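PDB 3KOG: putative pore-forming toxin from Bacteroides vulgatus ATCC 8482, which is of unestablished activity and target but may be a pore-forming toxin. Local coordinates for residues A[188-193]-A[213-218]. Sequence-based numbering, arbitrary orientation.
Sequences MKTTSV and VDSYNT
T190 and S215 face each other at the middle of an antiparallel ladder and exchange two backbone hydrogen bonds, T190 N to S215 O at 2.7 Å and S215 N to T190 O. M188 with N217 and S192 with V213 repeat the exchange at the ends, so the backbone N-H and C=O of all six residues are paired; N217 N to M188 O is the longest link, 3.2 Å. In the non-hydrogen-bonded pairs, CA-H...O contacts fill in, such as D214 CA to T190 O.

On the face of K189, T191, D214 and Y216, the D214 carboxylate divides its work. OD1 accepts from T191 OG1 at 2.8 Å, on the syn side but 33° out of the carboxylate plane. OD2 makes a long salt bridge to K189 NZ, 4.0 Å, and a water bridges the two, accepting from NZ and donating to OD2. The lysine chain runs beside the Y216 ring: its CG, anti to the backbone N (chi1 180°), lies 3.7 Å from Y216 CE2, and CD comes near OH. That hydroxyl hydrogen-bonds E139 on the neighbouring strand.

On the other face, with M188 and V213 at its ends, the side chains of T190, S192, S215 and N217 are linked by waters. One water joins T190 O, S192 OG and S215 OG; a second reaches T190 OG1, S215 O and N217 OD1; a third spans T190 OG1 and N217 OD1, 3.0 Å from the latter. Beyond the pair, T190 OG1 bonds S107, S192 OG bonds S105 and E102, and N217 ND2 reaches A87 O.

Strand 98-120 flanks the M188-V193 side and strand 126-143 the V213-T218 side, making this the regular middle of a long antiparallel beta hairpin, 179-198 with 207-225, within a mixed beta sheet.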
loop_
_atom_site.group_PDB
_atom_site.type_symbol
_atom_site.label_atom_id
_atom_site.label_comp_id
_atom_site.label_asym_id
_atom_site.label_seq_id
_atom_site.Cartn_x
_atom_site.Cartn_y
_atom_site.Cartn_z
HETATM N N MSE A 188 -5.627 1.087 7.059
HETATM C CA MSE A 188 -4.667 2.123 7.342
HETATM C C MSE A 188 -5.153 3.422 6.631
HETATM O O MSE A 188 -5.610 3.370 5.469
HETATM C CB MSE A 188 -3.306 1.719 6.735
HETATM C CG MSE A 188 -2.779 0.304 7.101
HETATM SE SE MSE A 188 -2.660 0.113 9.015
HETATM C CE MSE A 188 -1.552 1.621 9.425
ATOM N N LYS A 189 -5.134 4.529 7.366
ATOM C CA LYS A 189 -5.454 5.865 6.853
ATOM C C LYS A 189 -4.184 6.689 6.925
ATOM O O LYS A 189 -3.617 6.850 7.992
ATOM C CB LYS A 189 -6.536 6.538 7.688
ATOM C CG LYS A 189 -6.872 7.956 7.156
ATOM C CD LYS A 189 -8.023 8.586 7.882
ATOM C CE LYS A 189 -7.578 9.378 9.067
ATOM N NZ LYS A 189 -8.669 10.337 9.475
ATOM N N THR A 190 -3.688 7.141 5.778
ATOM C CA THR A 190 -2.459 7.876 5.711
ATOM C C THR A 190 -2.843 9.335 5.307
ATOM O O THR A 190 -3.505 9.533 4.305
ATOM C CB THR A 190 -1.484 7.258 4.729
ATOM O OG1 THR A 190 -1.087 5.924 5.122
ATOM C CG2 THR A 190 -0.240 8.120 4.557
ATOM N N THR A 191 -2.461 10.320 6.111
ATOM C CA THR A 191 -2.675 11.743 5.829
ATOM C C THR A 191 -1.337 12.338 5.355
ATOM O O THR A 191 -0.335 12.288 6.074
ATOM C CB THR A 191 -3.211 12.520 7.047
ATOM O OG1 THR A 191 -4.376 11.825 7.567
ATOM C CG2 THR A 191 -3.593 14.042 6.655
ATOM N N SER A 192 -1.344 12.857 4.128
ATOM C CA SER A 192 -0.162 13.386 3.469
ATOM C C SER A 192 -0.399 14.799 2.950
ATOM O O SER A 192 -1.448 15.079 2.379
ATOM C CB SER A 192 0.244 12.458 2.323
ATOM O OG SER A 192 0.484 11.107 2.765
ATOM N N VAL A 193 0.593 15.653 3.092
ATOM C CA VAL A 193 0.518 17.041 2.648
ATOM C C VAL A 193 1.478 17.131 1.474
ATOM O O VAL A 193 2.624 16.682 1.579
ATOM C CB VAL A 193 0.961 18.028 3.755
ATOM C CG1 VAL A 193 1.108 19.463 3.202
ATOM C CG2 VAL A 193 0.022 17.947 4.996
ATOM N N VAL A 213 -4.081 14.979 1.505
ATOM C CA VAL A 213 -4.736 13.755 1.051
ATOM C C VAL A 213 -4.873 12.689 2.145
ATOM O O VAL A 213 -3.880 12.338 2.797
ATOM C CB VAL A 213 -3.957 13.139 -0.074
ATOM C CG1 VAL A 213 -4.693 11.897 -0.607
ATOM C CG2 VAL A 213 -3.696 14.219 -1.185
ATOM N N ASP A 214 -6.072 12.135 2.289
ATOM C CA ASP A 214 -6.220 10.913 3.053
ATOM C C ASP A 214 -6.252 9.743 2.092
ATOM O O ASP A 214 -7.052 9.709 1.154
ATOM C CB ASP A 214 -7.515 10.886 3.887
ATOM C CG ASP A 214 -7.436 11.702 5.167
ATOM O OD1 ASP A 214 -6.340 12.152 5.610
ATOM O OD2 ASP A 214 -8.503 11.817 5.782
ATOM N N SER A 215 -5.339 8.810 2.282
ATOM C CA SER A 215 -5.247 7.643 1.424
ATOM C C SER A 215 -5.342 6.383 2.303
ATOM O O SER A 215 -4.896 6.364 3.465
ATOM C CB SER A 215 -3.949 7.606 0.591
ATOM O OG SER A 215 -2.785 7.628 1.358
ATOM N N TYR A 216 -5.905 5.349 1.706
ATOM C CA TYR A 216 -6.296 4.159 2.431
ATOM C C TYR A 216 -5.701 2.948 1.803
ATOM O O TYR A 216 -5.647 2.862 0.600
ATOM C CB TYR A 216 -7.813 4.004 2.444
ATOM C CG TYR A 216 -8.503 5.140 3.139
ATOM C CD1 TYR A 216 -8.818 6.314 2.451
ATOM C CD2 TYR A 216 -8.778 5.074 4.489
ATOM C CE1 TYR A 216 -9.384 7.368 3.080
ATOM C CE2 TYR A 216 -9.382 6.132 5.140
ATOM C CZ TYR A 216 -9.690 7.270 4.420
ATOM O OH TYR A 216 -10.262 8.335 5.052
ATOM N N ASN A 217 -5.239 2.007 2.624
ATOM C CA ASN A 217 -4.805 0.704 2.120
ATOM C C ASN A 217 -4.992 -0.358 3.212
ATOM O O ASN A 217 -5.255 -0.016 4.347
ATOM C CB ASN A 217 -3.359 0.726 1.603
ATOM C CG ASN A 217 -2.323 0.876 2.693
ATOM O OD1 ASN A 217 -2.323 1.846 3.432
ATOM N ND2 ASN A 217 -1.422 -0.098 2.793
ATOM N N THR A 218 -4.828 -1.608 2.850
ATOM C CA THR A 218 -5.221 -2.699 3.744
ATOM C C THR A 218 -4.045 -3.648 3.969
ATOM O O THR A 218 -3.317 -3.979 3.006
ATOM C CB THR A 218 -6.408 -3.411 3.188
ATOM O OG1 THR A 218 -7.506 -2.497 2.988
ATOM C CG2 THR A 218 -6.889 -4.571 4.111
HETATM O O HOH W 1 -8.444 12.980 8.229
HETATM O O HOH W 2 -2.876 4.462 3.719
HETATM O O HOH W 3 -1.957 10.237 1.852
HETATM O O HOH W 4 -0.287 2.898 5.353
#